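Twin-arginine translocation pathway signal protein (PDB 2RJO) probably binds galactose or a related sugar between the two lobes of a periplasmic binding protein. Local coordinates at residues 102-113 with 274-284. Residues are numbered along the deposited sequence; the frame is centred on the assembly and turned at random.
Sequences HPWDYNPNYVAH and LATLPKDRRES
Lys279 crosses the indole of Trp104, its CE resting over one face, 3.4 Å from the centroid of the six-membered ring and 7° off the normal, while His102 CB, from within 102-113, covers the opposite face. This CH-pi contact is joined by a cation-pi interaction, Lys279 NZ being 4.5 Å from the same Trp104 six-membered ring centroid. A lysine suits this exposed position, since its methylenes can lie on the ring and its ammonium adds the cation-pi term. The ring edge of Trp104, at CE3, is set against Arg282 CB.

Deeper in, the straight Glu283 side chain (chi2 -167°) carries its carboxylate to His102, whose ND1 donates a hydrogen bond to Glu283 OE2 at 2.6 Å. The acid is met on its syn side, though 31° out of the carboxylate plane, and the negative charge would favour a protonated imidazole. OE1 is hydrogen-bonded to Tyr323 OH; a glutamate fits here because its two oxygens serve two donors. The long chain of Arg282 carries its planar group across to backbone carbonyls of 102-113. Pro103 O lies 2.9 Å from Arg282 NH1; Tyr110 O also nears NH1 and Asn107 OD1 lies over a guanidinium face, but these two approaches are doubtfully short in the model. Farther along, Leu274 offers a branched methyl, CD2, to Val111 and to Pro108 CB (3.7 Å), Pro108 following a cis peptide bond.

Behind these side chains the backbones pair as parallel strands: His113 N donates to Arg282 O (2.9 Å), and Ser284 N to His113 O (3.1 Å). Strand 110-115 is thereby inserted between strands 90-94 and 283-291 in the sheet of one lobe of this periplasmic binding protein fold, with helix 253-268 packed on Val111 and Leu274 and helix 74-87 on Tyr110.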
ATOM      1  N   HIS A 102      18.631  -5.120   0.433  1.00 22.58           N
ATOM      2  CA  HIS A 102      18.070  -6.473   0.466  1.00 22.48           C
ATOM      3  C   HIS A 102      18.156  -7.079   1.864  1.00 21.96           C
ATOM      4  O   HIS A 102      19.171  -6.936   2.562  1.00 19.90           O
ATOM      5  CB  HIS A 102      18.822  -7.396  -0.501  1.00 22.51           C
ATOM      6  CG  HIS A 102      18.843  -6.914  -1.914  1.00 24.39           C
ATOM      7  ND1 HIS A 102      17.702  -6.833  -2.694  1.00 23.86           N
ATOM      8  CD2 HIS A 102      19.854  -6.468  -2.695  1.00 22.86           C
ATOM      9  CE1 HIS A 102      18.014  -6.359  -3.879  1.00 24.06           C
ATOM     10  NE2 HIS A 102      19.318  -6.125  -3.911  1.00 24.58           N
ATOM     11  N   PRO A 103      17.087  -7.767   2.298  1.00 22.53           N
ATOM     12  CA  PRO A 103      17.111  -8.378   3.630  1.00 22.68           C
ATOM     13  C   PRO A 103      18.255  -9.376   3.839  1.00 23.20           C
ATOM     14  O   PRO A 103      18.813  -9.458   4.933  1.00 22.79           O
ATOM     15  CB  PRO A 103      15.729  -9.033   3.750  1.00 22.59           C
ATOM     16  CG  PRO A 103      15.252  -9.158   2.335  1.00 24.47           C
ATOM     17  CD  PRO A 103      15.759  -7.904   1.681  1.00 21.39           C
ATOM     18  N   TRP A 104      18.605 -10.123   2.795  1.00 22.41           N
ATOM     19  CA  TRP A 104      19.683 -11.106   2.912  1.00 22.82           C
ATOM     20  C   TRP A 104      21.056 -10.484   3.167  1.00 23.64           C
ATOM     21  O   TRP A 104      22.013 -11.192   3.490  1.00 25.52           O
ATOM     22  CB  TRP A 104      19.717 -12.013   1.681  1.00 22.70           C
ATOM     23  CG  TRP A 104      19.640 -11.301   0.363  1.00 22.54           C
ATOM     24  CD1 TRP A 104      20.646 -10.647  -0.275  1.00 23.94           C
ATOM     25  CD2 TRP A 104      18.493 -11.201  -0.488  1.00 23.48           C
ATOM     26  NE1 TRP A 104      20.199 -10.139  -1.474  1.00 23.72           N
ATOM     27  CE2 TRP A 104      18.872 -10.457  -1.620  1.00 23.57           C
ATOM     28  CE3 TRP A 104      17.165 -11.644  -0.389  1.00 23.47           C
ATOM     29  CZ2 TRP A 104      17.986 -10.178  -2.664  1.00 22.73           C
ATOM     30  CZ3 TRP A 104      16.286 -11.363  -1.427  1.00 21.91           C
ATOM     31  CH2 TRP A 104      16.696 -10.629  -2.540  1.00 21.61           C
ATOM     32  N   ASP A 105      21.154  -9.165   3.025  1.00 25.19           N
ATOM     33  CA  ASP A 105      22.410  -8.474   3.309  1.00 24.72           C
ATOM     34  C   ASP A 105      22.415  -8.063   4.791  1.00 24.80           C
ATOM     35  O   ASP A 105      23.413  -7.544   5.298  1.00 24.57           O
ATOM     36  CB  ASP A 105      22.589  -7.232   2.419  1.00 24.97           C
ATOM     37  CG  ASP A 105      22.872  -7.584   0.955  1.00 24.79           C
ATOM     38  OD1 ASP A 105      23.596  -8.569   0.694  1.00 25.56           O
ATOM     39  OD2 ASP A 105      22.381  -6.864   0.062  1.00 26.76           O
ATOM     40  N   TYR A 106      21.297  -8.287   5.478  1.00 23.81           N
ATOM     41  CA  TYR A 106      21.214  -7.959   6.900  1.00 24.31           C
ATOM     42  C   TYR A 106      20.646  -9.124   7.713  1.00 25.22           C
ATOM     43  O   TYR A 106      19.745  -8.919   8.532  1.00 25.51           O
ATOM     44  CB  TYR A 106      20.342  -6.716   7.148  1.00 23.18           C
ATOM     45  CG  TYR A 106      20.898  -5.395   6.646  1.00 24.21           C
ATOM     46  CD1 TYR A 106      20.768  -5.027   5.311  1.00 25.12           C
ATOM     47  CD2 TYR A 106      21.512  -4.502   7.516  1.00 23.02           C
ATOM     48  CE1 TYR A 106      21.229  -3.795   4.851  1.00 26.56           C
ATOM     49  CE2 TYR A 106      21.983  -3.258   7.067  1.00 25.88           C
ATOM     50  CZ  TYR A 106      21.832  -2.913   5.730  1.00 26.07           C
ATOM     51  OH  TYR A 106      22.248  -1.680   5.268  1.00 28.97           O
ATOM     52  N   ASN A 107      21.152 -10.341   7.491  1.00 25.59           N
ATOM     53  CA  ASN A 107      20.668 -11.506   8.246  1.00 26.08           C
ATOM     54  C   ASN A 107      21.065 -11.397   9.723  1.00 27.56           C
ATOM     55  O   ASN A 107      22.200 -11.034  10.042  1.00 28.92           O
ATOM     56  CB  ASN A 107      21.240 -12.812   7.681  1.00 26.65           C
ATOM     57  CG  ASN A 107      20.761 -13.108   6.267  1.00 26.87           C
ATOM     58  OD1 ASN A 107      19.711 -12.628   5.839  1.00 26.76           O
ATOM     59  ND2 ASN A 107      21.526 -13.921   5.539  1.00 25.89           N
ATOM     60  N   PRO A 108      20.142 -11.719  10.650  1.00 27.51           N
ATOM     61  CA  PRO A 108      18.755 -12.161  10.459  1.00 26.83           C
ATOM     62  C   PRO A 108      17.761 -11.045  10.831  1.00 26.23           C
ATOM     63  O   PRO A 108      16.539 -11.223  10.735  1.00 25.25           O
ATOM     64  CB  PRO A 108      18.664 -13.323  11.430  1.00 26.79           C
ATOM     65  CG  PRO A 108      19.345 -12.704  12.656  1.00 27.06           C
ATOM     66  CD  PRO A 108      20.554 -11.944  12.051  1.00 26.21           C
ATOM     67  N   ASN A 109      18.300  -9.899  11.250  1.00 23.63           N
ATOM     68  CA  ASN A 109      17.497  -8.759  11.686  1.00 24.16           C
ATOM     69  C   ASN A 109      16.502  -8.205  10.660  1.00 23.68           C
ATOM     70  O   ASN A 109      15.379  -7.864  11.010  1.00 25.21           O
ATOM     71  CB  ASN A 109      18.426  -7.648  12.180  1.00 24.42           C
ATOM     72  CG  ASN A 109      19.370  -8.124  13.282  1.00 26.53           C
ATOM     73  OD1 ASN A 109      19.035  -8.091  14.467  1.00 29.25           O
ATOM     74  ND2 ASN A 109      20.544  -8.594  12.887  1.00 26.45           N
ATOM     75  N   TYR A 110      16.907  -8.112   9.402  1.00 21.54           N
ATOM     76  CA  TYR A 110      16.018  -7.626   8.356  1.00 20.77           C
ATOM     77  C   TYR A 110      15.301  -8.866   7.835  1.00 20.51           C
ATOM     78  O   TYR A 110      15.753  -9.492   6.884  1.00 20.01           O
ATOM     79  CB  TYR A 110      16.827  -6.985   7.231  1.00 19.63           C
ATOM     80  CG  TYR A 110      16.017  -6.203   6.227  1.00 18.48           C
ATOM     81  CD1 TYR A 110      14.621  -6.197   6.260  1.00 18.06           C
ATOM     82  CD2 TYR A 110      16.654  -5.467   5.236  1.00 17.57           C
ATOM     83  CE1 TYR A 110      13.887  -5.471   5.328  1.00 15.99           C
ATOM     84  CE2 TYR A 110      15.940  -4.745   4.308  1.00 17.51           C
ATOM     85  CZ  TYR A 110      14.557  -4.747   4.353  1.00 17.54           C
ATOM     86  OH  TYR A 110      13.864  -4.014   3.419  1.00 16.41           O
ATOM     87  N   VAL A 111      14.187  -9.207   8.474  1.00 19.73           N
ATOM     88  CA  VAL A 111      13.410 -10.391   8.130  1.00 19.67           C
ATOM     89  C   VAL A 111      12.873 -10.457   6.709  1.00 20.20           C
ATOM     90  O   VAL A 111      13.073 -11.454   6.008  1.00 19.41           O
ATOM     91  CB  VAL A 111      12.235 -10.560   9.094  1.00 18.82           C
ATOM     92  CG1 VAL A 111      11.459 -11.820   8.746  1.00 19.40           C
ATOM     93  CG2 VAL A 111      12.748 -10.607  10.521  1.00 19.57           C
ATOM     94  N   ALA A 112      12.177  -9.416   6.272  1.00 20.83           N
ATOM     95  CA  ALA A 112      11.642  -9.452   4.924  1.00 19.51           C
ATOM     96  C   ALA A 112      11.055  -8.141   4.426  1.00 19.38           C
ATOM     97  O   ALA A 112      10.767  -7.233   5.197  1.00 20.19           O
ATOM     98  CB  ALA A 112      10.584 -10.563   4.817  1.00 18.49           C
ATOM     99  N   HIS A 113      10.909  -8.066   3.109  1.00 18.89           N
ATOM    100  CA  HIS A 113      10.317  -6.923   2.437  1.00 19.35           C
ATOM    101  C   HIS A 113       9.108  -7.496   1.706  1.00 20.06           C
ATOM    102  O   HIS A 113       9.215  -8.516   1.017  1.00 19.12           O
ATOM    103  CB  HIS A 113      11.288  -6.317   1.422  1.00 18.92           C
ATOM    104  CG  HIS A 113      10.700  -5.190   0.632  1.00 20.02           C
ATOM    105  ND1 HIS A 113      10.272  -4.016   1.216  1.00 20.53           N
ATOM    106  CD2 HIS A 113      10.427  -5.072  -0.688  1.00 17.50           C
ATOM    107  CE1 HIS A 113       9.762  -3.226   0.291  1.00 17.05           C
ATOM    108  NE2 HIS A 113       9.841  -3.843  -0.874  1.00 18.80           N
ATOM    109  N   LEU A 274      15.811 -18.058   8.626  1.00 35.17           N
ATOM    110  CA  LEU A 274      16.035 -17.008   7.634  1.00 35.60           C
ATOM    111  C   LEU A 274      17.105 -17.287   6.592  1.00 36.29           C
ATOM    112  O   LEU A 274      16.864 -17.152   5.389  1.00 36.92           O
ATOM    113  CB  LEU A 274      16.377 -15.695   8.344  1.00 33.49           C
ATOM    114  CG  LEU A 274      15.226 -14.698   8.462  1.00 32.74           C
ATOM    115  CD1 LEU A 274      13.980 -15.409   8.928  1.00 32.59           C
ATOM    116  CD2 LEU A 274      15.605 -13.582   9.414  1.00 32.72           C
ATOM    117  N   ALA A 275      18.290 -17.668   7.056  1.00 37.75           N
ATOM    118  CA  ALA A 275      19.418 -17.939   6.169  1.00 37.82           C
ATOM    119  C   ALA A 275      19.133 -18.963   5.073  1.00 37.92           C
ATOM    120  O   ALA A 275      19.753 -18.911   4.014  1.00 38.55           O
ATOM    121  CB  ALA A 275      20.618 -18.394   6.988  1.00 38.17           C
ATOM    122  N   THR A 276      18.192 -19.871   5.317  1.00 36.67           N
ATOM    123  CA  THR A 276      17.858 -20.922   4.354  1.00 36.94           C
ATOM    124  C   THR A 276      16.599 -20.673   3.516  1.00 36.60           C
ATOM    125  O   THR A 276      16.196 -21.533   2.730  1.00 36.75           O
ATOM    126  CB  THR A 276      17.656 -22.253   5.084  1.00 37.54           C
ATOM    127  OG1 THR A 276      18.364 -22.215   6.330  1.00 39.51           O
ATOM    128  CG2 THR A 276      18.191 -23.405   4.246  1.00 38.67           C
ATOM    129  N   LEU A 277      15.966 -19.515   3.674  1.00 36.54           N
ATOM    130  CA  LEU A 277      14.750 -19.222   2.914  1.00 34.62           C
ATOM    131  C   LEU A 277      15.014 -18.846   1.462  1.00 33.26           C
ATOM    132  O   LEU A 277      16.030 -18.231   1.145  1.00 33.25           O
ATOM    133  CB  LEU A 277      13.975 -18.071   3.559  1.00 34.50           C
ATOM    134  CG  LEU A 277      13.017 -18.261   4.724  1.00 33.22           C
ATOM    135  CD1 LEU A 277      13.696 -18.977   5.854  1.00 36.09           C
ATOM    136  CD2 LEU A 277      12.529 -16.891   5.174  1.00 33.97           C
ATOM    137  N   PRO A 278      14.099 -19.218   0.557  1.00 32.45           N
ATOM    138  CA  PRO A 278      14.324 -18.849  -0.841  1.00 32.55           C
ATOM    139  C   PRO A 278      14.228 -17.323  -0.885  1.00 32.22           C
ATOM    140  O   PRO A 278      13.701 -16.701   0.052  1.00 32.01           O
ATOM    141  CB  PRO A 278      13.159 -19.520  -1.572  1.00 32.77           C
ATOM    142  CG  PRO A 278      12.867 -20.721  -0.715  1.00 33.51           C
ATOM    143  CD  PRO A 278      12.961 -20.148   0.686  1.00 33.87           C
ATOM    144  N   LYS A 279      14.732 -16.723  -1.955  1.00 31.41           N
ATOM    145  CA  LYS A 279      14.703 -15.272  -2.091  1.00 31.11           C
ATOM    146  C   LYS A 279      13.265 -14.737  -2.119  1.00 29.10           C
ATOM    147  O   LYS A 279      12.987 -13.690  -1.534  1.00 27.99           O
ATOM    148  CB  LYS A 279      15.439 -14.852  -3.373  1.00 33.00           C
ATOM    149  CG  LYS A 279      16.792 -15.544  -3.587  1.00 35.75           C
ATOM    150  CD  LYS A 279      17.923 -14.909  -2.786  1.00 36.22           C
ATOM    151  CE  LYS A 279      18.344 -13.586  -3.405  1.00 37.42           C
ATOM    152  NZ  LYS A 279      18.907 -13.728  -4.790  1.00 39.35           N
ATOM    153  N   ASP A 280      12.359 -15.449  -2.791  1.00 29.81           N
ATOM    154  CA  ASP A 280      10.970 -15.002  -2.880  1.00 29.21           C
ATOM    155  C   ASP A 280      10.215 -15.029  -1.556  1.00 28.51           C
ATOM    156  O   ASP A 280       9.041 -14.649  -1.498  1.00 28.20           O
ATOM    157  CB  ASP A 280      10.192 -15.798  -3.936  1.00 33.37           C
ATOM    158  CG  ASP A 280      10.336 -17.290  -3.768  1.00 35.44           C
ATOM    159  OD1 ASP A 280       9.305 -17.989  -3.786  1.00 38.66           O
ATOM    160  OD2 ASP A 280      11.482 -17.765  -3.631  1.00 38.24           O
ATOM    161  N   ARG A 281      10.885 -15.474  -0.497  1.00 25.67           N
ATOM    162  CA  ARG A 281      10.286 -15.495   0.833  1.00 25.07           C
ATOM    163  C   ARG A 281      10.944 -14.416   1.685  1.00 24.28           C
ATOM    164  O   ARG A 281      10.526 -14.149   2.809  1.00 24.14           O
ATOM    165  CB  ARG A 281      10.437 -16.874   1.474  1.00 25.63           C
ATOM    166  CG  ARG A 281       9.577 -17.902   0.766  1.00 25.86           C
ATOM    167  CD  ARG A 281       9.510 -19.204   1.499  1.00 29.05           C
ATOM    168  NE  ARG A 281       8.438 -20.031   0.960  1.00 30.02           N
ATOM    169  CZ  ARG A 281       8.056 -21.188   1.488  1.00 29.59           C
ATOM    170  NH1 ARG A 281       8.670 -21.662   2.567  1.00 30.72           N
ATOM    171  NH2 ARG A 281       7.035 -21.847   0.963  1.00 30.25           N
ATOM    172  N   ARG A 282      11.968 -13.794   1.110  1.00 23.22           N
ATOM    173  CA  ARG A 282      12.718 -12.709   1.744  1.00 23.85           C
ATOM    174  C   ARG A 282      12.243 -11.375   1.163  1.00 22.66           C
ATOM    175  O   ARG A 282      12.055 -10.406   1.892  1.00 23.12           O
ATOM    176  CB  ARG A 282      14.213 -12.905   1.493  1.00 24.21           C
ATOM    177  CG  ARG A 282      14.908 -13.705   2.582  1.00 28.61           C
ATOM    178  CD  ARG A 282      15.051 -12.832   3.829  1.00 30.12           C
ATOM    179  NE  ARG A 282      15.957 -13.422   4.793  1.00 32.67           N
ATOM    180  CZ  ARG A 282      16.751 -12.737   5.607  1.00 31.59           C
ATOM    181  NH1 ARG A 282      16.771 -11.415   5.584  1.00 31.20           N
ATOM    182  NH2 ARG A 282      17.517 -13.387   6.471  1.00 37.42           N
ATOM    183  N   GLU A 283      12.071 -11.344  -0.155  1.00 22.02           N
ATOM    184  CA  GLU A 283      11.569 -10.177  -0.880  1.00 23.02           C
ATOM    185  C   GLU A 283      10.454 -10.750  -1.737  1.00 23.22           C
ATOM    186  O   GLU A 283      10.712 -11.383  -2.761  1.00 24.21           O
ATOM    187  CB  GLU A 283      12.644  -9.566  -1.775  1.00 24.72           C
ATOM    188  CG  GLU A 283      13.704  -8.785  -1.031  1.00 25.93           C
ATOM    189  CD  GLU A 283      14.563  -7.942  -1.956  1.00 28.15           C
ATOM    190  OE1 GLU A 283      14.401  -8.060  -3.190  1.00 27.94           O
ATOM    191  OE2 GLU A 283      15.405  -7.166  -1.451  1.00 28.02           O
ATOM    192  N   SER A 284       9.213 -10.531  -1.315  1.00 22.36           N
ATOM    193  CA  SER A 284       8.068 -11.099  -2.013  1.00 20.69           C
ATOM    194  C   SER A 284       7.070 -10.138  -2.644  1.00 20.53           C
ATOM    195  O   SER A 284       6.816  -9.048  -2.135  1.00 21.35           O
ATOM    196  CB  SER A 284       7.294 -11.999  -1.041  1.00 19.97           C
ATOM    197  OG  SER A 284       8.162 -12.686  -0.145  1.00 22.89           O
TER